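Local coordinates for trypsin-resistant surface T6 protein (Streptococcus pyogenes serotype M6, PDB 4P0D) that forms the backbone pilin of the surface pili of this bacterium, probably as a covalently linked and sortase-assembled shaft subunit, at residues A[169-180]-A[254-265]; A[317-325]-A[354-365]. The protein carries 1 engineered substitution. One frame throughout, in Å; residues are numbered along the deposited sequence.

Contact 1 (A[169-180]-A[254-265])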
loop_
_atom_site.group_PDB
_atom_site.type_symbol
_atom_site.label_atom_id
_atom_site.label_comp_id
_atom_site.label_asym_id
_atom_site.label_seq_id
_atom_site.Cartn_x
_atom_site.Cartn_y
_atom_site.Cartn_z
ATOM N N GLY A 169 8.938 -18.368 -7.621
ATOM C CA GLY A 169 8.998 -19.202 -6.420
ATOM C C GLY A 169 9.616 -18.532 -5.208
ATOM O O GLY A 169 9.704 -19.155 -4.171
ATOM N N SER A 170 10.012 -17.262 -5.306
ATOM C CA SER A 170 10.572 -16.544 -4.154
ATOM C C SER A 170 9.489 -16.017 -3.204
ATOM O O SER A 170 8.475 -15.484 -3.643
ATOM C CB SER A 170 11.428 -15.373 -4.634
ATOM O OG SER A 170 12.531 -15.816 -5.408
ATOM N N VAL A 171 9.708 -16.152 -1.904
ATOM C CA VAL A 171 8.790 -15.590 -0.914
ATOM C C VAL A 171 9.276 -14.189 -0.531
ATOM O O VAL A 171 10.428 -13.985 -0.118
ATOM C CB VAL A 171 8.652 -16.485 0.332
ATOM C CG1 VAL A 171 7.994 -15.758 1.487
ATOM C CG2 VAL A 171 7.862 -17.743 -0.008
ATOM N N LEU A 172 8.381 -13.224 -0.682
ATOM C CA LEU A 172 8.686 -11.827 -0.371
ATOM C C LEU A 172 7.964 -11.408 0.900
ATOM O O LEU A 172 6.787 -11.775 1.100
ATOM C CB LEU A 172 8.260 -10.939 -1.541
ATOM C CG LEU A 172 8.921 -11.253 -2.887
ATOM C CD1 LEU A 172 8.539 -10.228 -3.924
ATOM C CD2 LEU A 172 10.426 -11.279 -2.766
ATOM N N SER A 173 8.649 -10.646 1.739
ATOM C CA SER A 173 8.158 -10.298 3.072
ATOM C C SER A 173 7.896 -8.803 3.111
ATOM O O SER A 173 8.810 -8.005 2.998
ATOM C CB SER A 173 9.166 -10.688 4.151
ATOM O OG SER A 173 9.328 -12.103 4.162
ATOM N N TYR A 174 6.633 -8.452 3.275
ATOM C CA TYR A 174 6.200 -7.073 3.283
ATOM C C TYR A 174 5.888 -6.635 4.715
ATOM O O TYR A 174 5.461 -7.424 5.554
ATOM C CB TYR A 174 4.948 -6.929 2.440
ATOM C CG TYR A 174 5.130 -7.181 0.970
ATOM C CD1 TYR A 174 5.041 -8.467 0.441
ATOM C CD2 TYR A 174 5.373 -6.134 0.098
ATOM C CE1 TYR A 174 5.190 -8.686 -0.914
ATOM C CE2 TYR A 174 5.530 -6.347 -1.262
ATOM C CZ TYR A 174 5.438 -7.617 -1.761
ATOM O OH TYR A 174 5.584 -7.803 -3.106
ATOM N N SER A 175 6.105 -5.357 4.971
ATOM C CA SER A 175 5.874 -4.759 6.282
ATOM C C SER A 175 5.308 -3.346 6.130
ATOM O O SER A 175 5.742 -2.584 5.255
ATOM C CB SER A 175 7.162 -4.744 7.103
ATOM O OG SER A 175 8.150 -3.946 6.496
ATOM N N LEU A 176 4.324 -3.029 6.964
ATOM C CA LEU A 176 3.690 -1.727 6.953
ATOM C C LEU A 176 3.892 -1.073 8.297
ATOM O O LEU A 176 3.744 -1.720 9.337
ATOM C CB LEU A 176 2.197 -1.856 6.714
ATOM C CG LEU A 176 1.690 -2.458 5.421
ATOM C CD1 LEU A 176 0.172 -2.623 5.488
ATOM C CD2 LEU A 176 2.078 -1.586 4.237
ATOM N N THR A 177 4.250 0.202 8.293
ATOM C CA THR A 177 4.149 1.012 9.509
ATOM C C THR A 177 3.318 2.243 9.168
ATOM O O THR A 177 3.229 2.636 8.004
ATOM C CB THR A 177 5.512 1.445 10.042
ATOM O OG1 THR A 177 6.127 2.316 9.099
ATOM C CG2 THR A 177 6.425 0.219 10.297
ATOM N N PHE A 178 2.699 2.851 10.167
ATOM C CA PHE A 178 1.911 4.044 9.908
ATOM C C PHE A 178 1.791 4.985 11.091
ATOM O O PHE A 178 1.991 4.577 12.241
ATOM C CB PHE A 178 0.539 3.687 9.323
ATOM C CG PHE A 178 -0.265 2.729 10.142
ATOM C CD1 PHE A 178 0.001 1.366 10.113
ATOM C CD2 PHE A 178 -1.335 3.190 10.906
ATOM C CE1 PHE A 178 -0.764 0.480 10.857
ATOM C CE2 PHE A 178 -2.108 2.315 11.655
ATOM C CZ PHE A 178 -1.821 0.958 11.628
ATOM N N GLU A 179 1.514 6.258 10.786
ATOM C CA GLU A 179 1.263 7.275 11.806
ATOM C C GLU A 179 -0.234 7.492 11.869
ATOM O O GLU A 179 -0.878 7.651 10.853
ATOM C CB GLU A 179 2.003 8.582 11.480
ATOM C CG GLU A 179 3.511 8.387 11.472
ATOM C CD GLU A 179 4.289 9.570 10.929
ATOM O OE1 GLU A 179 4.219 9.857 9.707
ATOM O OE2 GLU A 179 5.001 10.184 11.744
ATOM N N LEU A 180 -0.783 7.458 13.077
ATOM C CA LEU A 180 -2.220 7.560 13.274
ATOM C C LEU A 180 -2.734 8.985 13.181
ATOM O O LEU A 180 -2.032 9.926 13.532
ATOM C CB LEU A 180 -2.598 7.014 14.647
ATOM C CG LEU A 180 -2.366 5.521 14.870
ATOM C CD1 LEU A 180 -2.462 5.191 16.341
ATOM C CD2 LEU A 180 -3.384 4.707 14.090
ATOM N N SER A 254 -3.135 5.229 21.224
ATOM C CA SER A 254 -2.244 6.103 20.443
ATOM C C SER A 254 -0.885 5.483 20.061
ATOM O O SER A 254 0.082 6.203 19.820
ATOM C CB SER A 254 -2.025 7.430 21.181
ATOM O OG SER A 254 -3.255 7.962 21.657
ATOM N N ILE A 255 -0.813 4.155 20.002
ATOM C CA ILE A 255 0.404 3.460 19.570
ATOM C C ILE A 255 0.054 2.698 18.290
ATOM O O ILE A 255 -0.925 1.957 18.263
ATOM C CB ILE A 255 0.907 2.509 20.685
ATOM C CG1 ILE A 255 1.486 3.331 21.839
ATOM C CG2 ILE A 255 1.965 1.527 20.177
ATOM C CD1 ILE A 255 1.542 2.579 23.161
ATOM N N SER A 256 0.821 2.896 17.223
ATOM C CA SER A 256 0.498 2.266 15.932
ATOM C C SER A 256 0.933 0.816 15.900
ATOM O O SER A 256 2.054 0.521 16.264
ATOM C CB SER A 256 1.220 2.945 14.763
ATOM O OG SER A 256 0.847 4.291 14.667
ATOM N N PRO A 257 0.069 -0.071 15.407
ATOM C CA PRO A 257 0.466 -1.452 15.183
ATOM C C PRO A 257 1.394 -1.546 13.974
ATOM O O PRO A 257 1.406 -0.639 13.147
ATOM C CB PRO A 257 -0.857 -2.146 14.892
ATOM C CG PRO A 257 -1.678 -1.087 14.249
ATOM C CD PRO A 257 -1.300 0.192 14.933
ATOM N N ASN A 258 2.193 -2.610 13.914
ATOM C CA ASN A 258 3.081 -2.878 12.794
ATOM C C ASN A 258 2.593 -4.177 12.141
ATOM O O ASN A 258 2.354 -5.173 12.828
ATOM C CB ASN A 258 4.524 -2.993 13.307
ATOM C CG ASN A 258 5.044 -1.666 13.871
ATOM O OD1 ASN A 258 4.832 -0.594 13.284
ATOM N ND2 ASN A 258 5.688 -1.726 15.027
ATOM N N ILE A 259 2.373 -4.136 10.822
ATOM C CA ILE A 259 1.739 -5.226 10.105
ATOM C C ILE A 259 2.780 -5.882 9.194
ATOM O O ILE A 259 3.512 -5.181 8.500
ATOM C CB ILE A 259 0.544 -4.701 9.260
ATOM C CG1 ILE A 259 -0.468 -3.957 10.146
ATOM C CG2 ILE A 259 -0.156 -5.821 8.489
ATOM C CD1 ILE A 259 -1.687 -3.488 9.385
ATOM N N SER A 260 2.824 -7.208 9.180
ATOM C CA SER A 260 3.676 -7.938 8.260
ATOM C C SER A 260 2.892 -9.008 7.518
ATOM O O SER A 260 1.877 -9.509 8.008
ATOM C CB SER A 260 4.862 -8.544 9.016
ATOM O OG SER A 260 5.637 -7.472 9.479
ATOM N N TYR A 261 3.348 -9.328 6.314
ATOM C CA TYR A 261 2.739 -10.392 5.523
ATOM C C TYR A 261 3.647 -10.811 4.378
ATOM O O TYR A 261 4.610 -10.126 4.050
ATOM C CB TYR A 261 1.365 -9.985 5.001
ATOM C CG TYR A 261 1.292 -8.592 4.431
ATOM C CD1 TYR A 261 1.117 -7.481 5.257
ATOM C CD2 TYR A 261 1.386 -8.377 3.057
ATOM C CE1 TYR A 261 1.042 -6.194 4.729
ATOM C CE2 TYR A 261 1.316 -7.103 2.524
ATOM C CZ TYR A 261 1.133 -6.023 3.350
ATOM O OH TYR A 261 1.051 -4.763 2.786
ATOM N N LYS A 262 3.340 -11.951 3.785
ATOM C CA LYS A 262 4.183 -12.508 2.750
ATOM C C LYS A 262 3.407 -12.787 1.503
ATOM O O LYS A 262 2.209 -13.027 1.564
ATOM C CB LYS A 262 4.769 -13.814 3.238
ATOM C CG LYS A 262 5.805 -13.655 4.328
ATOM C CD LYS A 262 6.210 -15.054 4.745
ATOM C CE LYS A 262 7.296 -15.079 5.785
ATOM N NZ LYS A 262 7.547 -16.534 6.058
ATOM N N ALA A 263 4.104 -12.806 0.374
ATOM C CA ALA A 263 3.564 -13.313 -0.852
ATOM C C ALA A 263 4.641 -14.062 -1.626
ATOM O O ALA A 263 5.830 -13.840 -1.414
ATOM C CB ALA A 263 2.964 -12.197 -1.678
ATOM N N VAL A 264 4.234 -14.973 -2.505
ATOM C CA VAL A 264 5.195 -15.756 -3.290
ATOM C C VAL A 264 5.026 -15.519 -4.793
ATOM O O VAL A 264 3.908 -15.560 -5.327
ATOM C CB VAL A 264 5.065 -17.263 -3.006
ATOM C CG1 VAL A 264 3.714 -17.767 -3.471
ATOM C CG2 VAL A 264 6.191 -18.032 -3.682
ATOM N N VAL A 265 6.155 -15.321 -5.469
ATOM C CA VAL A 265 6.182 -14.924 -6.874
ATOM C C VAL A 265 5.716 -16.137 -7.666
ATOM O O VAL A 265 6.249 -17.234 -7.491
ATOM C CB VAL A 265 7.609 -14.489 -7.309
ATOM C CG1 VAL A 265 7.653 -14.065 -8.779
ATOM C CG2 VAL A 265 8.116 -13.362 -6.439
HETATM O O HOH W 1 3.014 1.376 12.588
HETATM O O HOH W 2 1.061 7.228 15.324
#

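Contact 2 (A[317-325]-A[354-365])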
loop_
_atom_site.group_PDB
_atom_site.type_symbol
_atom_site.label_atom_id
_atom_site.label_comp_id
_atom_site.label_asym_id
_atom_site.label_seq_id
_atom_site.Cartn_x
_atom_site.Cartn_y
_atom_site.Cartn_z
ATOM N N TYR A 317 10.676 -6.358 -9.498
ATOM C CA TYR A 317 10.954 -6.655 -10.914
ATOM C C TYR A 317 11.485 -8.078 -11.128
ATOM O O TYR A 317 12.099 -8.671 -10.239
ATOM C CB TYR A 317 11.954 -5.640 -11.440
ATOM C CG TYR A 317 11.410 -4.235 -11.432
ATOM C CD1 TYR A 317 10.567 -3.785 -12.451
ATOM C CD2 TYR A 317 11.692 -3.360 -10.389
ATOM C CE1 TYR A 317 10.051 -2.504 -12.441
ATOM C CE2 TYR A 317 11.177 -2.070 -10.384
ATOM C CZ TYR A 317 10.361 -1.657 -11.415
ATOM O OH TYR A 317 9.838 -0.388 -11.406
ATOM N N THR A 318 11.229 -8.628 -12.314
ATOM C CA THR A 318 11.867 -9.878 -12.731
ATOM C C THR A 318 12.321 -9.718 -14.173
ATOM O O THR A 318 11.792 -8.874 -14.910
ATOM C CB THR A 318 10.913 -11.098 -12.669
ATOM O OG1 THR A 318 9.953 -11.026 -13.736
ATOM C CG2 THR A 318 10.157 -11.151 -11.377
ATOM N N TYR A 319 13.270 -10.566 -14.568
ATOM C CA TYR A 319 13.758 -10.631 -15.940
ATOM C C TYR A 319 13.684 -12.070 -16.426
ATOM O O TYR A 319 13.450 -13.001 -15.647
ATOM C CB TYR A 319 15.222 -10.177 -16.003
ATOM C CG TYR A 319 15.480 -8.875 -15.260
ATOM C CD1 TYR A 319 14.931 -7.678 -15.710
ATOM C CD2 TYR A 319 16.237 -8.859 -14.090
ATOM C CE1 TYR A 319 15.140 -6.489 -15.030
ATOM C CE2 TYR A 319 16.461 -7.668 -13.402
ATOM C CZ TYR A 319 15.907 -6.486 -13.871
ATOM O OH TYR A 319 16.117 -5.300 -13.178
ATOM N N GLN A 320 13.923 -12.250 -17.719
ATOM C CA GLN A 320 13.995 -13.585 -18.276
ATOM C C GLN A 320 15.198 -13.701 -19.183
ATOM O O GLN A 320 15.620 -12.720 -19.801
ATOM C CB GLN A 320 12.699 -13.955 -18.982
ATOM C CG GLN A 320 12.282 -13.017 -20.095
ATOM C CD GLN A 320 10.863 -13.268 -20.568
ATOM O OE1 GLN A 320 10.053 -13.889 -19.874
ATOM N NE2 GLN A 320 10.549 -12.767 -21.747
ATOM N N ILE A 321 15.768 -14.897 -19.209
ATOM C CA ILE A 321 16.948 -15.182 -19.997
ATOM C C ILE A 321 16.544 -15.866 -21.299
ATOM O O ILE A 321 15.749 -16.794 -21.294
ATOM C CB ILE A 321 17.932 -16.073 -19.223
ATOM C CG1 ILE A 321 18.323 -15.389 -17.907
ATOM C CG2 ILE A 321 19.184 -16.355 -20.057
ATOM C CD1 ILE A 321 19.159 -16.245 -17.000
ATOM N N ALA A 322 17.148 -15.413 -22.393
ATOM C CA ALA A 322 16.887 -15.941 -23.723
ATOM C C ALA A 322 18.213 -16.154 -24.444
ATOM O O ALA A 322 19.208 -15.488 -24.155
ATOM C CB ALA A 322 16.001 -14.978 -24.507
ATOM N N PHE A 323 18.229 -17.100 -25.366
ATOM C CA PHE A 323 19.413 -17.352 -26.179
ATOM C C PHE A 323 18.991 -18.027 -27.483
ATOM O O PHE A 323 17.857 -18.476 -27.628
ATOM C CB PHE A 323 20.405 -18.237 -25.424
ATOM C CG PHE A 323 19.857 -19.599 -25.053
ATOM C CD1 PHE A 323 19.905 -20.647 -25.958
ATOM C CD2 PHE A 323 19.301 -19.828 -23.796
ATOM C CE1 PHE A 323 19.416 -21.890 -25.630
ATOM C CE2 PHE A 323 18.819 -21.079 -23.451
ATOM C CZ PHE A 323 18.868 -22.112 -24.373
ATOM N N ARG A 324 19.913 -18.090 -28.433
ATOM C CA ARG A 324 19.633 -18.763 -29.682
ATOM C C ARG A 324 20.652 -19.867 -29.925
ATOM O O ARG A 324 21.854 -19.681 -29.699
ATOM C CB ARG A 324 19.612 -17.774 -30.841
ATOM C CG ARG A 324 18.981 -18.350 -32.095
ATOM C CD ARG A 324 19.070 -17.373 -33.252
ATOM N NE ARG A 324 17.984 -17.591 -34.196
ATOM C CZ ARG A 324 17.846 -16.943 -35.352
ATOM N NH1 ARG A 324 18.735 -16.016 -35.725
ATOM N NH2 ARG A 324 16.814 -17.222 -36.140
ATOM N N LYS A 325 20.145 -21.012 -30.384
ATOM C CA LYS A 325 20.958 -22.167 -30.707
ATOM C C LYS A 325 21.160 -22.263 -32.214
ATOM O O LYS A 325 20.182 -22.276 -32.959
ATOM C CB LYS A 325 20.256 -23.429 -30.209
ATOM C CG LYS A 325 21.122 -24.672 -30.219
ATOM C CD LYS A 325 22.450 -24.405 -29.513
ATOM C CE LYS A 325 23.285 -25.662 -29.402
ATOM N NZ LYS A 325 23.783 -26.090 -30.730
ATOM N N THR A 354 14.732 -25.435 -27.442
ATOM C CA THR A 354 14.743 -24.421 -28.510
ATOM C C THR A 354 13.647 -24.678 -29.546
ATOM O O THR A 354 13.270 -25.819 -29.802
ATOM C CB THR A 354 16.107 -24.281 -29.216
ATOM O OG1 THR A 354 16.447 -25.502 -29.883
ATOM C CG2 THR A 354 17.216 -23.906 -28.213
ATOM N N ASN A 355 13.133 -23.605 -30.134
ATOM C CA ASN A 355 12.044 -23.697 -31.111
ATOM C C ASN A 355 12.551 -23.656 -32.556
ATOM O O ASN A 355 13.769 -23.652 -32.791
ATOM C CB ASN A 355 11.005 -22.610 -30.830
ATOM C CG ASN A 355 11.429 -21.221 -31.291
ATOM O OD1 ASN A 355 12.510 -21.002 -31.854
ATOM N ND2 ASN A 355 10.557 -20.261 -31.049
ATOM N N LYS A 356 11.628 -23.642 -33.520
ATOM C CA LYS A 356 11.983 -23.586 -34.948
ATOM C C LYS A 356 13.047 -22.538 -35.263
ATOM O O LYS A 356 13.954 -22.773 -36.069
ATOM C CB LYS A 356 10.737 -23.314 -35.800
ATOM N N ASN A 357 12.952 -21.391 -34.603
ATOM C CA ASN A 357 13.821 -20.251 -34.884
ATOM C C ASN A 357 15.070 -20.204 -33.982
ATOM O O ASN A 357 15.791 -19.210 -33.978
ATOM C CB ASN A 357 13.016 -18.944 -34.758
ATOM C CG ASN A 357 11.559 -19.104 -35.208
ATOM O OD1 ASN A 357 10.628 -18.849 -34.439
ATOM N ND2 ASN A 357 11.362 -19.571 -36.445
ATOM N N GLY A 358 15.324 -21.275 -33.226
ATOM C CA GLY A 358 16.567 -21.402 -32.439
ATOM C C GLY A 358 16.485 -20.865 -31.022
ATOM O O GLY A 358 17.431 -21.033 -30.243
ATOM N N TYR A 359 15.346 -20.267 -30.677
ATOM C CA TYR A 359 15.215 -19.436 -29.476
ATOM C C TYR A 359 14.637 -20.217 -28.312
ATOM O O TYR A 359 13.789 -21.080 -28.508
ATOM C CB TYR A 359 14.323 -18.199 -29.744
ATOM C CG TYR A 359 14.995 -17.091 -30.524
ATOM C CD1 TYR A 359 16.061 -16.393 -29.985
ATOM C CD2 TYR A 359 14.552 -16.725 -31.805
ATOM C CE1 TYR A 359 16.691 -15.380 -30.688
ATOM C CE2 TYR A 359 15.168 -15.689 -32.505
ATOM C CZ TYR A 359 16.242 -15.037 -31.943
ATOM O OH TYR A 359 16.902 -14.028 -32.617
ATOM N N ALA A 360 15.101 -19.886 -27.102
ATOM C CA ALA A 360 14.519 -20.388 -25.853
ATOM C C ALA A 360 14.431 -19.245 -24.829
ATOM O O ALA A 360 15.227 -18.316 -24.879
ATOM C CB ALA A 360 15.362 -21.527 -25.306
ATOM N N ILE A 361 13.464 -19.312 -23.913
ATOM C CA ILE A 361 13.348 -18.318 -22.851
ATOM C C ILE A 361 13.104 -18.992 -21.501
ATOM O O ILE A 361 12.348 -19.957 -21.403
ATOM C CB ILE A 361 12.210 -17.302 -23.118
ATOM C CG1 ILE A 361 12.478 -16.524 -24.406
ATOM C CG2 ILE A 361 12.084 -16.315 -21.969
ATOM C CD1 ILE A 361 11.325 -15.634 -24.809
ATOM N N SER A 362 13.741 -18.461 -20.468
ATOM C CA SER A 362 13.624 -19.002 -19.119
ATOM C C SER A 362 12.391 -18.459 -18.405
ATOM O O SER A 362 11.790 -17.476 -18.841
ATOM C CB SER A 362 14.849 -18.630 -18.309
ATOM O OG SER A 362 14.790 -17.286 -17.843
ATOM N N THR A 363 12.048 -19.088 -17.291
ATOM C CA THR A 363 11.131 -18.513 -16.316
ATOM C C THR A 363 11.783 -17.299 -15.627
ATOM O O THR A 363 12.959 -16.986 -15.867
ATOM C CB THR A 363 10.756 -19.554 -15.249
ATOM O OG1 THR A 363 11.948 -20.173 -14.757
ATOM C CG2 THR A 363 9.821 -20.603 -15.824
ATOM N N GLN A 364 11.044 -16.644 -14.736
ATOM C CA GLN A 364 11.447 -15.332 -14.204
ATOM C C GLN A 364 12.581 -15.399 -13.184
ATOM O O GLN A 364 12.535 -16.175 -12.228
ATOM C CB GLN A 364 10.254 -14.621 -13.562
ATOM C CG GLN A 364 9.051 -14.372 -14.454
ATOM C CD GLN A 364 8.045 -15.509 -14.445
ATOM O OE1 GLN A 364 8.407 -16.658 -14.245
ATOM N NE2 GLN A 364 6.779 -15.193 -14.676
ATOM N N VAL A 365 13.576 -14.544 -13.379
ATOM C CA VAL A 365 14.777 -14.525 -12.577
ATOM C C VAL A 365 15.101 -13.138 -12.027
ATOM O O VAL A 365 14.772 -12.127 -12.630
ATOM C CB VAL A 365 15.992 -15.053 -13.382
ATOM C CG1 VAL A 365 15.715 -16.459 -13.883
ATOM C CG2 VAL A 365 16.361 -14.137 -14.555
HETATM O O HOH W 3 9.740 -15.894 -17.941
#

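Contact 1 (A[169-180]-A[254-265])
Two neighbouring antiparallel strands of the middle, Cna-B-like domain, which has an Ig-like fold, make this contact: 171-179 runs against 258-265, with strand 139-155 pairing on the far edge of the first and strand 202-213 on that of the second. Hydrogen-bonded pairs fall at Leu172 with Ala263, Tyr174 with Tyr261 and Leu176 with Ile259, and all six of these side chains lie on the same, buried face. Tyr174 N donates to Tyr261 O at 2.7 Å.

On that face Tyr174 CB sits over one face of the Tyr261 ring, 4.0 Å from its centroid, while the two rings, planes only 13° apart, are slid so far that they barely overlap. Tyr261 owes this position to its first torsion (44°), which sets CG between the backbone N and carbonyl carbon and turns the ring toward the neighbouring strand. Leu176 CD1 closes against the ring's edge, 3.8 Å from Tyr261 CE1, and the phenol OH is hydrogen-bonded to Asp196.

Beyond the Leu176-Ile259 pair, toward Ser256, the strands part. The Phe178 ring slants against the Pro257 ring, and it also meets Phe282. Here Ser256 OG donates to Phe178 O at 2.7 Å and accepts a hydrogen bond from a water that itself accepts from Leu180 N. A second water accepts from Phe178 N and lies 2.8 Å from Asn258 OD1; ND2 of the same amide is hydrogen-bonded to Glu212.

Backbone pairing thus gives way to a serine hydroxyl and two waters where the strands separate, so the backbone N-H and C=O of Phe178 and the N-H of Leu180 keep partners next to the buried Phe178 ring.

Contact 2 (A[317-325]-A[354-365])
Asn357 O is gripped by two nitrogens of one arginine: Arg324 NE donates to it at 2.7 Å and Arg324 NH2 at 3.1 Å, the oxygen lying in the guanidinium plane. Asn357 belongs to the type I turn from Asn355 to Gly358 that leads into strand 359-361, the edge partner of strand 320-325 in the prealbumin-like domain.

Arg324 has CG anti to its own N (chi1 -165°) and stays extended as far as NE, which carries it across the Tyr359 ring. CG stands over that ring, 4.2 Å from the centroid, and the guanidinium continues nearly parallel to it, planes 6° apart, with Arg324 NE 3.8 Å from Tyr359 CE2. The group is thus fixed at its edge by the turn and on one face by the ring.

On the opposite face of the strand pair Phe323 and Ala360 pack together. Ala360 CB lies over the Phe323 ring, 3.7 Å from Phe323 CZ, while Thr354 CG2 comes in obliquely and also touches Lys325 CB. Lys325 NZ is joined covalently to Asn479 CG, an isopeptide bond that ties this strand to 470-479, its parallel neighbour on the other side.

Toward Val365 the pairing slips by one residue. Ser362 N still donates to Ile321 O, but the carbonyl that would answer is replaced by a side chain: Ile321 N donates to Ser362 OG at 2.9 Å, and that hydroxyl in turn donates a hydrogen bond to Thr363 O.

Overall arrangement
Contact 1 and contact 2 follow one another along the chain, the first closing at Val265 before the second opens at Tyr317, and they belong to different domains of an elongated pilin. Their centres are about 34 Å apart, yet their nearest atoms come within about 5 Å without touching, since the end of 169-180 with 254-265 near Gly169 and Val265 faces the next domain. Around that junction Tyr317 pairs with Thr166, whose side chain is touched by Leu172 and Val265, and Gln364 reaches the backbone of Asn267 just beyond Val265. The isopeptide bond lies toward the opposite end of contact 2.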